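Local coordinates for protein ATP-dependent RNA helicase HrpB (Escherichia coli, PDB 6EUD) that hydrolyses ATP to ADP and phosphate as a DEAH/RHA-type helicase and binds single-stranded RNA, at residues A[85-90]-A[102-107]; A[106-111]-A[139-144]; A[53-58]-A[118-123]. All blocks are in the same frame, centred on the assembly; numbering follows the deposited sequence.

Contact 1: A[85-90]-A[102-107]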
loop_
_atom_site.group_PDB
_atom_site.type_symbol
_atom_site.label_atom_id
_atom_site.label_comp_id
_atom_site.label_asym_id
_atom_site.label_seq_id
_atom_site.Cartn_x
_atom_site.Cartn_y
_atom_site.Cartn_z
ATOM N N TYR A 85 13.835 27.445 -13.006
ATOM C CA TYR A 85 13.607 26.193 -12.302
ATOM C C TYR A 85 13.155 26.474 -10.858
ATOM O O TYR A 85 13.420 27.554 -10.321
ATOM C CB TYR A 85 14.875 25.310 -12.327
ATOM C CG TYR A 85 16.068 25.870 -11.572
ATOM C CD1 TYR A 85 16.185 25.713 -10.193
ATOM C CD2 TYR A 85 17.081 26.547 -12.236
ATOM C CE1 TYR A 85 17.263 26.225 -9.499
ATOM C CE2 TYR A 85 18.170 27.060 -11.547
ATOM C CZ TYR A 85 18.256 26.897 -10.179
ATOM O OH TYR A 85 19.330 27.406 -9.479
ATOM N N ARG A 86 12.461 25.508 -10.252
ATOM C CA ARG A 86 12.079 25.568 -8.837
ATOM C C ARG A 86 12.318 24.215 -8.164
ATOM O O ARG A 86 12.027 23.168 -8.748
ATOM C CB ARG A 86 10.610 25.963 -8.679
ATOM C CG ARG A 86 10.268 27.341 -9.168
ATOM C CD ARG A 86 8.784 27.599 -9.035
ATOM N NE ARG A 86 8.409 28.833 -9.709
ATOM C CZ ARG A 86 8.447 30.027 -9.135
ATOM N NH1 ARG A 86 8.839 30.132 -7.875
ATOM N NH2 ARG A 86 8.101 31.110 -9.818
ATOM N N MET A 87 12.831 24.231 -6.936
ATOM C CA MET A 87 13.073 22.995 -6.194
ATOM C C MET A 87 12.502 23.078 -4.774
ATOM O O MET A 87 11.880 24.078 -4.405
ATOM C CB MET A 87 14.573 22.686 -6.154
ATOM C CG MET A 87 15.161 22.215 -7.480
ATOM S SD MET A 87 16.649 23.105 -7.998
ATOM C CE MET A 87 17.658 23.000 -6.523
ATOM N N ARG A 88 12.717 22.033 -3.978
ATOM C CA ARG A 88 12.199 21.995 -2.609
ATOM C C ARG A 88 12.854 23.032 -1.692
ATOM O O ARG A 88 12.248 23.474 -0.716
ATOM C CB ARG A 88 12.371 20.596 -2.005
ATOM C CG ARG A 88 11.690 20.427 -0.649
ATOM C CD ARG A 88 11.526 18.966 -0.267
ATOM N NE ARG A 88 12.677 18.459 0.471
ATOM C CZ ARG A 88 12.748 17.239 0.998
ATOM N NH1 ARG A 88 11.730 16.396 0.866
ATOM N NH2 ARG A 88 13.840 16.861 1.656
ATOM N N ALA A 89 14.088 23.418 -1.997
ATOM C CA ALA A 89 14.798 24.370 -1.153
ATOM C C ALA A 89 15.566 25.388 -1.972
ATOM O O ALA A 89 16.583 25.894 -1.512
ATOM C CB ALA A 89 15.746 23.645 -0.201
ATOM N N GLN A 90 15.076 25.686 -3.173
ATOM C CA GLN A 90 15.693 26.697 -4.030
ATOM C C GLN A 90 14.744 27.184 -5.132
ATOM O O GLN A 90 14.022 26.390 -5.730
ATOM C CB GLN A 90 16.979 26.148 -4.649
ATOM C CG GLN A 90 17.651 27.094 -5.628
ATOM C CD GLN A 90 19.096 26.726 -5.896
ATOM O OE1 GLN A 90 19.635 25.802 -5.285
ATOM N NE2 GLN A 90 19.735 27.455 -6.806
ATOM N N VAL A 102 10.352 22.463 -12.845
ATOM C CA VAL A 102 10.122 22.202 -11.430
ATOM C C VAL A 102 10.325 20.731 -11.059
ATOM O O VAL A 102 10.345 19.859 -11.931
ATOM C CB VAL A 102 8.699 22.635 -11.028
ATOM C CG1 VAL A 102 8.474 24.096 -11.396
ATOM C CG2 VAL A 102 7.657 21.755 -11.708
ATOM N N THR A 103 10.477 20.476 -9.760
ATOM C CA THR A 103 10.631 19.125 -9.219
ATOM C C THR A 103 10.416 19.077 -7.712
ATOM O O THR A 103 10.173 20.101 -7.083
ATOM C CB THR A 103 12.015 18.560 -9.481
ATOM O OG1 THR A 103 12.088 17.232 -8.944
ATOM C CG2 THR A 103 13.057 19.429 -8.790
ATOM N N GLU A 104 10.531 17.881 -7.139
ATOM C CA GLU A 104 10.407 17.673 -5.694
ATOM C C GLU A 104 9.099 18.199 -5.085
ATOM O O GLU A 104 9.120 18.855 -4.036
ATOM C CB GLU A 104 11.589 18.317 -4.970
ATOM C CG GLU A 104 12.908 17.645 -5.260
ATOM C CD GLU A 104 14.077 18.331 -4.590
ATOM O OE1 GLU A 104 14.968 17.606 -4.112
ATOM O OE2 GLU A 104 14.108 19.582 -4.542
ATOM N N GLY A 105 7.977 17.908 -5.742
ATOM C CA GLY A 105 6.665 18.276 -5.235
ATOM C C GLY A 105 6.267 19.718 -5.482
ATOM O O GLY A 105 5.179 20.129 -5.074
ATOM N N VAL A 106 7.135 20.489 -6.141
ATOM C CA VAL A 106 6.855 21.903 -6.393
ATOM C C VAL A 106 5.585 22.082 -7.240
ATOM O O VAL A 106 4.751 22.940 -6.950
ATOM C CB VAL A 106 8.048 22.605 -7.086
ATOM C CG1 VAL A 106 7.620 23.927 -7.711
ATOM C CG2 VAL A 106 9.195 22.820 -6.101
ATOM N N LEU A 107 5.426 21.263 -8.274
ATOM C CA LEU A 107 4.236 21.360 -9.108
ATOM C C LEU A 107 2.971 21.173 -8.276
ATOM O O LEU A 107 1.972 21.880 -8.458
ATOM C CB LEU A 107 4.289 20.342 -10.235
ATOM C CG LEU A 107 3.079 20.318 -11.167
ATOM C CD1 LEU A 107 2.728 21.722 -11.631
ATOM C CD2 LEU A 107 3.340 19.414 -12.377
#
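Arg-86 and Val-102 form a parallel beta bridge, CA to CA 4.7 Å, where strands 83-87 and 99-102 run side by side in the RecA-like sheet of the ATP-binding domain; beyond it segment 102-107 turns into helix 106-113. The backbone part is slight: Thr-103 N gives a weak hydrogen bond to Arg-86 O (3.3 Å), and the same oxygen receives a CA-H...O contact from Val-102.

The stronger polar link uses a side chain. Arg-88 N donates to Glu-104 OE2 at 2.9 Å and 165°, reaching the anti side of the carboxylate, 23° out of its plane. Glu-104, extended beyond CG, brings OE2 to the backbone N and CB of Arg-88, and its other oxygen, OE1, forms a salt bridge with Arg-61 of helix 61-74. The carboxylate is thus held at both oxygens, which probably favours its charged form.

Van der Waals contacts make up the rest. Arg-86 CB faces both Val-106 CG1 (3.7 Å) and Val-102 CG1 (3.9 Å), while its guanidinium leads off to a salt bridge with Glu-100. Met-87 CG meets Thr-103 CG2 at 3.7 Å, and Thr-103 OG1 bonds instead to Glu-58 O. In Val-106, CG1 is anti to the backbone N (chi1 163°) and touches Arg-86 CB; the two side chains cross at about a right angle. The other methyl, CG2, packs 3.4 Å from Met-87 O.

Contact 2: A[106-111]-A[139-144]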
loop_
_atom_site.group_PDB
_atom_site.type_symbol
_atom_site.label_atom_id
_atom_site.label_comp_id
_atom_site.label_asym_id
_atom_site.label_seq_id
_atom_site.Cartn_x
_atom_site.Cartn_y
_atom_site.Cartn_z
ATOM N N VAL A 106 7.135 20.489 -6.141
ATOM C CA VAL A 106 6.855 21.903 -6.393
ATOM C C VAL A 106 5.585 22.082 -7.240
ATOM O O VAL A 106 4.751 22.940 -6.950
ATOM C CB VAL A 106 8.048 22.605 -7.086
ATOM C CG1 VAL A 106 7.620 23.927 -7.711
ATOM C CG2 VAL A 106 9.195 22.820 -6.101
ATOM N N LEU A 107 5.426 21.263 -8.274
ATOM C CA LEU A 107 4.236 21.360 -9.108
ATOM C C LEU A 107 2.971 21.173 -8.276
ATOM O O LEU A 107 1.972 21.880 -8.458
ATOM C CB LEU A 107 4.289 20.342 -10.235
ATOM C CG LEU A 107 3.079 20.318 -11.167
ATOM C CD1 LEU A 107 2.728 21.722 -11.631
ATOM C CD2 LEU A 107 3.340 19.414 -12.377
ATOM N N THR A 108 3.032 20.236 -7.338
ATOM C CA THR A 108 1.909 20.004 -6.440
ATOM C C THR A 108 1.577 21.260 -5.618
ATOM O O THR A 108 0.413 21.620 -5.509
ATOM C CB THR A 108 2.179 18.815 -5.489
ATOM O OG1 THR A 108 2.543 17.659 -6.258
ATOM C CG2 THR A 108 0.930 18.500 -4.640
ATOM N N ARG A 109 2.593 21.913 -5.052
ATOM C CA ARG A 109 2.405 23.174 -4.315
ATOM C C ARG A 109 1.733 24.266 -5.147
ATOM O O ARG A 109 0.788 24.907 -4.691
ATOM C CB ARG A 109 3.749 23.698 -3.792
ATOM C CG ARG A 109 4.294 22.895 -2.630
ATOM C CD ARG A 109 3.179 22.566 -1.661
ATOM N NE ARG A 109 3.345 21.215 -1.159
ATOM C CZ ARG A 109 2.343 20.437 -0.779
ATOM N NH1 ARG A 109 1.093 20.876 -0.836
ATOM N NH2 ARG A 109 2.596 19.210 -0.346
ATOM N N MET A 110 2.230 24.458 -6.367
ATOM C CA MET A 110 1.711 25.462 -7.290
ATOM C C MET A 110 0.217 25.289 -7.580
ATOM O O MET A 110 -0.547 26.258 -7.558
ATOM C CB MET A 110 2.507 25.426 -8.603
ATOM C CG MET A 110 3.976 25.785 -8.433
ATOM S SD MET A 110 4.969 25.602 -9.935
ATOM C CE MET A 110 4.038 26.598 -11.096
ATOM N N ILE A 111 -0.192 24.054 -7.849
ATOM C CA ILE A 111 -1.590 23.758 -8.140
ATOM C C ILE A 111 -2.471 23.906 -6.889
ATOM O O ILE A 111 -3.627 24.329 -6.979
ATOM C CB ILE A 111 -1.741 22.333 -8.732
ATOM C CG1 ILE A 111 -0.832 22.172 -9.955
ATOM C CG2 ILE A 111 -3.181 22.062 -9.119
ATOM C CD1 ILE A 111 -0.902 20.825 -10.606
ATOM N N LEU A 139 -0.622 14.607 -12.658
ATOM C CA LEU A 139 -1.552 14.283 -13.733
ATOM C C LEU A 139 -3.020 14.375 -13.299
ATOM O O LEU A 139 -3.837 14.960 -14.006
ATOM C CB LEU A 139 -1.273 12.885 -14.281
ATOM C CG LEU A 139 -2.189 12.503 -15.439
ATOM C CD1 LEU A 139 -2.056 13.536 -16.537
ATOM C CD2 LEU A 139 -1.849 11.122 -15.970
ATOM N N ALA A 140 -3.346 13.796 -12.145
ATOM C CA ALA A 140 -4.712 13.805 -11.612
ATOM C C ALA A 140 -5.235 15.220 -11.324
ATOM O O ALA A 140 -6.403 15.536 -11.630
ATOM C CB ALA A 140 -4.784 12.956 -10.351
ATOM N N LEU A 141 -4.383 16.058 -10.731
ATOM C CA LEU A 141 -4.751 17.439 -10.430
ATOM C C LEU A 141 -4.975 18.214 -11.711
ATOM O O LEU A 141 -5.979 18.902 -11.868
ATOM C CB LEU A 141 -3.669 18.114 -9.585
ATOM C CG LEU A 141 -3.526 17.487 -8.194
ATOM C CD1 LEU A 141 -2.271 17.955 -7.500
ATOM C CD2 LEU A 141 -4.742 17.833 -7.358
ATOM N N LEU A 142 -4.048 18.078 -12.643
ATOM C CA LEU A 142 -4.138 18.800 -13.908
ATOM C C LEU A 142 -5.354 18.404 -14.760
ATOM O O LEU A 142 -5.904 19.229 -15.486
ATOM C CB LEU A 142 -2.851 18.595 -14.697
ATOM C CG LEU A 142 -1.655 19.305 -14.075
ATOM C CD1 LEU A 142 -0.350 18.836 -14.697
ATOM C CD2 LEU A 142 -1.834 20.814 -14.208
ATOM N N LEU A 143 -5.773 17.147 -14.679
ATOM C CA LEU A 143 -6.981 16.720 -15.371
ATOM C C LEU A 143 -8.231 17.307 -14.688
ATOM O O LEU A 143 -9.281 17.461 -15.319
ATOM C CB LEU A 143 -7.052 15.195 -15.414
ATOM C CG LEU A 143 -6.066 14.504 -16.368
ATOM C CD1 LEU A 143 -6.186 12.975 -16.313
ATOM C CD2 LEU A 143 -6.265 15.017 -17.783
ATOM N N ASP A 144 -8.120 17.643 -13.404
ATOM C CA ASP A 144 -9.241 18.264 -12.720
ATOM C C ASP A 144 -9.282 19.762 -12.989
ATOM O O ASP A 144 -10.365 20.329 -13.152
ATOM C CB ASP A 144 -9.199 17.999 -11.222
ATOM C CG ASP A 144 -10.080 16.840 -10.827
ATOM O OD1 ASP A 144 -10.485 16.064 -11.722
ATOM O OD2 ASP A 144 -10.391 16.717 -9.632
#
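Ile-111 meets Leu-141 and Leu-142 where two helices of the RecA-like ATP-binding domain, 106-113 and 133-145, pack side by side. The short segments run nearly parallel, at 27°, with their axes 10.6 Å apart, and the interface is wholly apolar, with no hydrogen bond across it.

Ile-111 uses both branches. Its CG1 is anti to the carbonyl carbon (chi1 -54°), while CG2 stands anti to the backbone N and touches Leu-141 CB at 4.0 Å. The CD1 methyl ending the longer branch also comes within 4.0 Å of Leu-141 CB. Seen as whole side chains, Ile-111 and Leu-141 cross obliquely, whereas Ile-111 and Leu-142 stand at about a right angle.

Two looser methyl pairs widen the contact: Thr-108 CG2 with Leu-141 CD1 at 4.3 Å, and Leu-107 CD2 with Leu-142 CD1 at 4.4 Å. Trp-370 of helix 361-370 touches both Ile-111 and Leu-141, and Leu-155 of strand 154-159 touches Leu-142, which places the contact between the central sheet and that third helix. The tightest approach across the pair is at Leu-142, whose CD2 lies 3.7 Å from Ile-111 CD1.

Contact 3: A[53-58]-A[118-123]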
loop_
_atom_site.group_PDB
_atom_site.type_symbol
_atom_site.label_atom_id
_atom_site.label_comp_id
_atom_site.label_asym_id
_atom_site.label_seq_id
_atom_site.Cartn_x
_atom_site.Cartn_y
_atom_site.Cartn_z
ATOM N N LYS A 53 2.659 30.822 -19.868
ATOM C CA LYS A 53 3.774 30.099 -19.266
ATOM C C LYS A 53 3.703 28.599 -19.552
ATOM O O LYS A 53 2.635 28.068 -19.841
ATOM C CB LYS A 53 3.795 30.341 -17.759
ATOM C CG LYS A 53 5.012 31.102 -17.278
ATOM C CD LYS A 53 4.596 32.088 -16.204
ATOM C CE LYS A 53 5.798 32.666 -15.463
ATOM N NZ LYS A 53 6.900 33.020 -16.388
ATOM N N ILE A 54 4.850 27.929 -19.486
ATOM C CA ILE A 54 4.918 26.473 -19.616
ATOM C C ILE A 54 5.668 25.881 -18.435
ATOM O O ILE A 54 6.762 26.338 -18.105
ATOM C CB ILE A 54 5.629 26.035 -20.905
ATOM C CG1 ILE A 54 4.981 26.678 -22.130
ATOM C CG2 ILE A 54 5.641 24.514 -21.012
ATOM C CD1 ILE A 54 5.721 26.389 -23.422
ATOM N N ILE A 55 5.085 24.871 -17.797
ATOM C CA ILE A 55 5.743 24.216 -16.671
ATOM C C ILE A 55 6.286 22.854 -17.087
ATOM O O ILE A 55 5.587 22.070 -17.744
ATOM C CB ILE A 55 4.801 24.026 -15.478
ATOM C CG1 ILE A 55 4.040 25.317 -15.156
ATOM C CG2 ILE A 55 5.592 23.567 -14.266
ATOM C CD1 ILE A 55 4.902 26.427 -14.617
ATOM N N LEU A 56 7.534 22.581 -16.705
ATOM C CA LEU A 56 8.187 21.322 -17.039
ATOM C C LEU A 56 8.602 20.569 -15.782
ATOM O O LEU A 56 9.617 20.912 -15.154
ATOM C CB LEU A 56 9.408 21.571 -17.922
ATOM C CG LEU A 56 10.192 20.337 -18.365
ATOM C CD1 LEU A 56 9.299 19.399 -19.165
ATOM C CD2 LEU A 56 11.407 20.743 -19.171
ATOM N N LEU A 57 7.812 19.548 -15.425
ATOM C CA LEU A 57 8.079 18.708 -14.252
ATOM C C LEU A 57 9.166 17.694 -14.548
ATOM O O LEU A 57 9.110 17.007 -15.565
ATOM C CB LEU A 57 6.813 17.973 -13.792
ATOM C CG LEU A 57 7.012 16.973 -12.636
ATOM C CD1 LEU A 57 7.456 17.696 -11.375
ATOM C CD2 LEU A 57 5.759 16.141 -12.355
ATOM N N GLU A 58 10.147 17.599 -13.654
ATOM C CA GLU A 58 11.195 16.592 -13.763
ATOM C C GLU A 58 11.199 15.724 -12.506
ATOM O O GLU A 58 10.939 16.217 -11.420
ATOM C CB GLU A 58 12.555 17.258 -13.980
ATOM C CG GLU A 58 12.653 18.077 -15.272
ATOM C CD GLU A 58 12.617 17.216 -16.527
ATOM O OE1 GLU A 58 13.013 16.034 -16.440
ATOM O OE2 GLU A 58 12.204 17.723 -17.599
ATOM N N SER A 118 -3.232 30.477 -13.028
ATOM C CA SER A 118 -3.374 31.698 -13.815
ATOM C C SER A 118 -2.122 32.030 -14.624
ATOM O O SER A 118 -1.007 31.950 -14.114
ATOM C CB SER A 118 -3.721 32.870 -12.890
ATOM O OG SER A 118 -4.864 32.576 -12.098
ATOM N N GLY A 119 -2.314 32.393 -15.889
ATOM C CA GLY A 119 -1.202 32.693 -16.774
ATOM C C GLY A 119 -0.611 31.471 -17.463
ATOM O O GLY A 119 -0.073 31.579 -18.568
ATOM N N VAL A 120 -0.706 30.309 -16.819
ATOM C CA VAL A 120 -0.167 29.069 -17.377
ATOM C C VAL A 120 -1.067 28.506 -18.476
ATOM O O VAL A 120 -2.279 28.422 -18.300
ATOM C CB VAL A 120 0.008 27.980 -16.285
ATOM C CG1 VAL A 120 0.792 26.786 -16.832
ATOM C CG2 VAL A 120 0.668 28.561 -15.040
ATOM N N GLY A 121 -0.474 28.106 -19.598
ATOM C CA GLY A 121 -1.231 27.541 -20.707
ATOM C C GLY A 121 -0.897 26.090 -21.026
ATOM O O GLY A 121 -1.747 25.329 -21.484
ATOM N N LEU A 122 0.349 25.703 -20.793
ATOM C CA LEU A 122 0.769 24.337 -21.071
ATOM C C LEU A 122 1.640 23.780 -19.959
ATOM O O LEU A 122 2.587 24.420 -19.508
ATOM C CB LEU A 122 1.517 24.266 -22.399
ATOM C CG LEU A 122 2.376 23.013 -22.588
ATOM C CD1 LEU A 122 1.527 21.746 -22.700
ATOM C CD2 LEU A 122 3.291 23.180 -23.795
ATOM N N VAL A 123 1.305 22.580 -19.513
ATOM C CA VAL A 123 2.146 21.879 -18.555
ATOM C C VAL A 123 2.718 20.618 -19.206
ATOM O O VAL A 123 2.001 19.892 -19.905
ATOM C CB VAL A 123 1.369 21.523 -17.267
ATOM C CG1 VAL A 123 2.287 20.877 -16.259
ATOM C CG2 VAL A 123 0.740 22.782 -16.664
#
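Lys-53 to Ile-55 pair in parallel with Val-120 to Val-123, a strand-to-strand contact inside the central sheet of the ATP-binding domain, where strand 99-102 borders strand 53-57 on its other edge. The axes of the two short segments approach to 4.8 Å, and their directions differ by 30°.

The bridges are Lys-53 with Val-120, Ile-54 with Leu-122 and Ile-55 with Val-123. One residue is thus skipped on the second strand, a beta bulge at Gly-121, and the hydrogen bonds record it. Lys-53 N donates to Gly-119 O at 3.1 Å, the donor tilted 33° from the carbonyl plane. Lys-53 O then takes two donors: Gly-121 N at 3.1 Å, nearly straight and in the carbonyl plane, and Leu-122 N in a weak bond at 3.4 Å. After the bulge, Ile-55 N reaches Leu-122 O at 3.1 Å, and Ile-54 CA makes a CA-H...O contact with that same oxygen.

Side chains pack on both faces. On the face of Ile-54 and Leu-122, Ile-54 CG2 meets Leu-122 CD2 at 3.9 Å, the two side chains running obliquely past each other. On the face of Lys-53, Val-120, Ile-55 and Val-123, Ile-55 CG1 comes to 3.9 Å from Val-120 CG1, their side chains at about a right angle. In Val-123, CG1 is anti to the backbone N (chi1 -176°) and packs against Ile-55 CB at 4.1 Å.

Strand 120-125 leads directly into the DEFH box, whose first residue, Asp-126, touches Leu-56. Parallel pairing of this kind, with the acidic motif following the strand's C-terminal end, is typical of the P-loop NTPase core of DExH-box helicases.

Overall arrangement
All three contacts lie within the ATP-binding domain. Contacts 2 and 3 are buried, whereas contact 1 is only partly so and alone relies on a charged side chain. Contacts 1 and 3 belong to the same sheet, joined through strand 99-102: Val-102 is backbone hydrogen-bonded to Leu-56 and Glu-58. Contact 3 combines backbone hydrogen bonds, interrupted by a bulge, with apolar packing on both faces, and contact 2 is held by apolar side-chain packing alone. Contacts 1 and 2 share Val-106 and Leu-107 of helix 106-113, which covers one sheet face: Met-110 CE lies 3.6 Å from Ile-55 CD1, and from helix 133-145 Leu-142 CD1 lies 3.7 Å from Val-123 CG1.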